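Local coordinates for protein probable acetolactate synthase isozyme III (Small subunit) (Nitrosomonas europaea ATCC 19718, PDB 2PC6) that probably serves as the small, regulatory subunit of a larger enzyme, combining an ACT domain with a second ACT-like domain in one chain, at residues L75-L78 / S79-G82; E102-R105 / L106-F110. All coordinates share one frame; numbering follows the deposited sequence.

Contact 1. Residues L75-L78 / S79-G82; sequences LIDL and SSEG
At the end of strand 72-77 the backbone bends at Asp77 into a short 3-10 turn: Ser80 N donates to Asp77 O at 3.2 Å, and one step on Glu81 N makes a weak bond to Leu78 O. The hydroxyl of Ser80 doubles back on the same carbonyl, where Ser80 OG donates to Asp77 O at 2.7 Å. Both donors approach from one face of the carbonyl plane, the amide N well above that plane and the hydroxyl tilted 23° from it. The Asp77 carboxylate also folds over the turn. CG is anti to the backbone N (chi1 -179°), which carries OD1 forward to 2.8 Å from Ser79 N; the N-H points poorly at it (116°), making a weak bond in the manner of an Asx turn. OD2 is engaged elsewhere, hydrogen-bonded to His5 ND1 on strand 3-12. Ser79 holds to the same strand, since its OG is hydrogen-bonded to Ile6 N, while buried Leu78 packs on Ile6 and Ser8. Farther round, one water donates to Leu78 O and to Gly82 O (2.6 Å from the water), spanning the turn where the chain leaves for strand 83-94. The last carbonyl of the strand is thus gripped twice from within the turn, and the carboxylate is divided between the turn and strand 3-12; its negative charge would probably favour a protonated His5 imidazole.

Contact 2. Residues E102-R105 / L106-F110; sequences EMKR and LADIF
Lys104 and Asp108, one helical turn apart, join in a salt bridge on the exposed side of helix 98-109. Lys104 NZ lies 2.8 Å from Asp108 OD1, on the syn lone pair of that oxygen, and makes a weak bond to Asp108 OD2 at 3.1 Å, so the ammonium group sits before both oxygens of the carboxylate. The lysine chain leaves with CG anti to its backbone N (chi1 179°) and then bends at chi2 and chi4 to bring NZ round to the aspartate. On the buried side Met103, modelled as selenomethionine, and Leu106 run alongside each other, with Met103 CE 3.5 Å from Leu106 CD1. Glu102 reaches Leu106 from the preceding turn, its OE2 4.0 Å from Leu106 CG. This is the first helix of the second ACT-like domain, an alpha-helix laid on an antiparallel sheet, and its i to i+4 bonds, such as Ala107 N to Met103 O at 2.9 Å, fix the spacing of these side chains. Behind Glu102, Arg105 steadies the carboxylate: NH2 donates to Glu102 OE1 at 2.6 Å, almost in the guanidinium plane and on the anti lone pair. Met103 packs further on Tyr122, Val140 and Leu144, and Ala107 on Ile124, while Leu106 meets Phe136 and Ala139 of the neighbouring helix 130-139. Phe110, just past the helix, sets its ring edge-to-face with that of Phe136.

Overall arrangement
Contact 1 comes first along the chain and contact 2 follows; their centres are 34 Å apart and their nearest atoms about 21 Å, so they do not touch. The chain holds two four-stranded antiparallel sheets of strand order 2-3-1-4, the beta-alpha-beta-beta-alpha-beta arrangement of ACT domains. Residues 75-82 end strand 72-77 of the first sheet, outermost within this chain, and lead into strand 83-94, an inner strand of the second. That long strand runs on to helix 98-109, which packs on the second sheet and carries contact 2 some 22 Å from the centre of the chain. One contact therefore shapes the passage between the two sheets, and the other lies within a helix on the second.

Contact 1. Residues L75-L78 / S79-G82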
loop_
_atom_site.group_PDB
_atom_site.type_symbol
_atom_site.label_atom_id
_atom_site.label_comp_id
_atom_site.label_asym_id
_atom_site.label_seq_id
_atom_site.Cartn_x
_atom_site.Cartn_y
_atom_site.Cartn_z
ATOM N N LEU A 75 -4.367 -18.324 -2.559
ATOM C CA LEU A 75 -3.333 -17.902 -1.620
ATOM C C LEU A 75 -2.024 -18.583 -1.983
ATOM O O LEU A 75 -1.989 -19.803 -2.188
ATOM C CB LEU A 75 -3.737 -18.311 -0.189
ATOM C CG LEU A 75 -2.785 -17.858 0.921
ATOM C CD1 LEU A 75 -3.469 -17.699 2.268
ATOM C CD2 LEU A 75 -1.563 -18.803 1.017
ATOM N N ILE A 76 -0.957 -17.800 -2.053
ATOM C CA ILE A 76 0.389 -18.324 -2.257
ATOM C C ILE A 76 1.364 -17.607 -1.319
ATOM O O ILE A 76 1.172 -16.434 -0.969
ATOM C CB ILE A 76 0.832 -18.202 -3.725
ATOM C CG1 ILE A 76 2.103 -19.024 -3.997
ATOM C CG2 ILE A 76 1.040 -16.715 -4.131
ATOM N N ASP A 77 2.377 -18.335 -0.859
ATOM C CA ASP A 77 3.521 -17.704 -0.253
ATOM C C ASP A 77 4.305 -17.242 -1.470
ATOM O O ASP A 77 4.952 -18.043 -2.154
ATOM C CB ASP A 77 4.351 -18.671 0.599
ATOM C CG ASP A 77 5.570 -17.985 1.257
ATOM O OD1 ASP A 77 6.466 -17.469 0.529
ATOM O OD2 ASP A 77 5.640 -17.957 2.510
ATOM N N LEU A 78 4.180 -15.960 -1.768
ATOM C CA LEU A 78 4.858 -15.386 -2.894
ATOM C C LEU A 78 6.352 -15.618 -2.825
ATOM O O LEU A 78 6.983 -15.743 -3.860
ATOM C CB LEU A 78 4.587 -13.895 -2.955
ATOM C CG LEU A 78 4.723 -13.343 -4.356
ATOM C CD1 LEU A 78 3.568 -13.845 -5.219
ATOM C CD2 LEU A 78 4.768 -11.848 -4.275
ATOM N N SER A 79 6.898 -15.711 -1.606
ATOM C CA SER A 79 8.351 -15.788 -1.375
ATOM C C SER A 79 8.951 -17.122 -1.779
ATOM O O SER A 79 10.172 -17.222 -1.921
ATOM C CB SER A 79 8.685 -15.576 0.104
ATOM O OG SER A 79 8.172 -14.370 0.640
ATOM N N SER A 80 8.111 -18.150 -1.925
ATOM C CA SER A 80 8.575 -19.479 -2.299
ATOM C C SER A 80 8.730 -19.678 -3.787
ATOM O O SER A 80 8.980 -20.780 -4.238
ATOM C CB SER A 80 7.717 -20.599 -1.696
ATOM O OG SER A 80 6.337 -20.272 -1.646
ATOM N N GLU A 81 8.625 -18.614 -4.565
ATOM C CA GLU A 81 8.844 -18.750 -5.999
ATOM C C GLU A 81 9.460 -17.430 -6.509
ATOM O O GLU A 81 9.668 -16.534 -5.704
ATOM C CB GLU A 81 7.505 -19.108 -6.658
ATOM C CG GLU A 81 7.568 -20.116 -7.764
ATOM C CD GLU A 81 8.060 -21.480 -7.336
ATOM O OE1 GLU A 81 7.342 -22.163 -6.581
ATOM O OE2 GLU A 81 9.169 -21.879 -7.780
ATOM N N GLY A 82 9.802 -17.316 -7.796
ATOM C CA GLY A 82 10.280 -16.030 -8.318
ATOM C C GLY A 82 9.166 -14.969 -8.165
ATOM O O GLY A 82 7.986 -15.276 -8.334
HETATM O O HOH W 1 6.044 -16.187 -6.818
#

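Contact 2. Residues E102-R105 / L106-F110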
loop_
_atom_site.group_PDB
_atom_site.type_symbol
_atom_site.label_atom_id
_atom_site.label_comp_id
_atom_site.label_asym_id
_atom_site.label_seq_id
_atom_site.Cartn_x
_atom_site.Cartn_y
_atom_site.Cartn_z
ATOM N N GLU A 102 21.227 18.786 0.705
ATOM C CA GLU A 102 21.447 17.406 1.080
ATOM C C GLU A 102 20.249 16.510 0.752
ATOM O O GLU A 102 20.416 15.451 0.137
ATOM C CB GLU A 102 21.822 17.298 2.568
ATOM C CG GLU A 102 21.998 15.814 3.095
ATOM C CD GLU A 102 23.166 15.029 2.437
ATOM O OE1 GLU A 102 24.066 15.651 1.836
ATOM O OE2 GLU A 102 23.209 13.789 2.544
HETATM N N MSE A 103 19.050 16.949 1.159
HETATM C CA MSE A 103 17.786 16.252 0.901
HETATM C C MSE A 103 17.518 16.162 -0.566
HETATM O O MSE A 103 17.029 15.140 -1.028
HETATM C CB MSE A 103 16.596 16.939 1.570
HETATM C CG MSE A 103 16.573 16.872 3.069
HETATM SE SE MSE A 103 16.570 15.042 3.776
HETATM C CE MSE A 103 18.509 14.697 3.896
ATOM N N LYS A 104 17.825 17.220 -1.319
ATOM C CA LYS A 104 17.680 17.132 -2.766
ATOM C C LYS A 104 18.677 16.093 -3.349
ATOM O O LYS A 104 18.301 15.254 -4.189
ATOM C CB LYS A 104 17.826 18.504 -3.407
ATOM C CG LYS A 104 17.721 18.512 -4.954
ATOM C CD LYS A 104 16.319 17.999 -5.484
ATOM C CE LYS A 104 16.076 18.468 -6.947
ATOM N NZ LYS A 104 16.562 17.503 -8.011
ATOM N N ARG A 105 19.931 16.115 -2.897
ATOM C CA ARG A 105 20.884 15.062 -3.365
ATOM C C ARG A 105 20.407 13.641 -3.090
ATOM O O ARG A 105 20.518 12.806 -3.993
ATOM C CB ARG A 105 22.285 15.210 -2.810
ATOM C CG ARG A 105 23.035 16.314 -3.430
ATOM C CD ARG A 105 24.464 16.294 -2.943
ATOM N NE ARG A 105 24.570 16.473 -1.495
ATOM C CZ ARG A 105 24.727 17.657 -0.904
ATOM N NH1 ARG A 105 24.772 18.765 -1.631
ATOM N NH2 ARG A 105 24.818 17.726 0.425
ATOM N N LEU A 106 19.857 13.391 -1.883
ATOM C CA LEU A 106 19.345 12.056 -1.513
ATOM C C LEU A 106 18.154 11.676 -2.335
ATOM O O LEU A 106 18.062 10.528 -2.834
ATOM C CB LEU A 106 19.000 11.932 -0.031
ATOM C CG LEU A 106 20.146 11.721 0.950
ATOM C CD1 LEU A 106 19.667 11.759 2.461
ATOM C CD2 LEU A 106 20.902 10.410 0.659
ATOM N N ALA A 107 17.235 12.614 -2.513
ATOM C CA ALA A 107 16.136 12.332 -3.424
ATOM C C ALA A 107 16.720 11.887 -4.790
ATOM O O ALA A 107 16.336 10.819 -5.287
ATOM C CB ALA A 107 15.175 13.526 -3.568
ATOM N N ASP A 108 17.623 12.655 -5.400
ATOM C CA ASP A 108 18.113 12.290 -6.745
ATOM C C ASP A 108 18.835 10.953 -6.742
ATOM O O ASP A 108 18.686 10.150 -7.640
ATOM C CB ASP A 108 19.058 13.356 -7.360
ATOM C CG ASP A 108 18.372 14.734 -7.593
ATOM O OD1 ASP A 108 17.131 14.807 -7.741
ATOM O OD2 ASP A 108 19.108 15.768 -7.642
ATOM N N ILE A 109 19.624 10.713 -5.717
ATOM C CA ILE A 109 20.406 9.476 -5.660
ATOM C C ILE A 109 19.482 8.241 -5.669
ATOM O O ILE A 109 19.738 7.279 -6.381
ATOM C CB ILE A 109 21.334 9.474 -4.426
ATOM C CG1 ILE A 109 22.501 10.420 -4.669
ATOM C CG2 ILE A 109 21.821 8.055 -4.114
ATOM C CD1 ILE A 109 23.165 10.918 -3.397
ATOM N N PHE A 110 18.404 8.296 -4.887
ATOM C CA PHE A 110 17.433 7.205 -4.795
ATOM C C PHE A 110 16.353 7.326 -5.841
ATOM O O PHE A 110 15.385 6.598 -5.813
ATOM C CB PHE A 110 16.835 7.206 -3.404
ATOM C CG PHE A 110 17.744 6.588 -2.370
ATOM C CD1 PHE A 110 18.723 7.343 -1.743
ATOM C CD2 PHE A 110 17.636 5.243 -2.062
ATOM C CE1 PHE A 110 19.574 6.756 -0.774
ATOM C CE2 PHE A 110 18.493 4.620 -1.123
ATOM C CZ PHE A 110 19.453 5.360 -0.472
#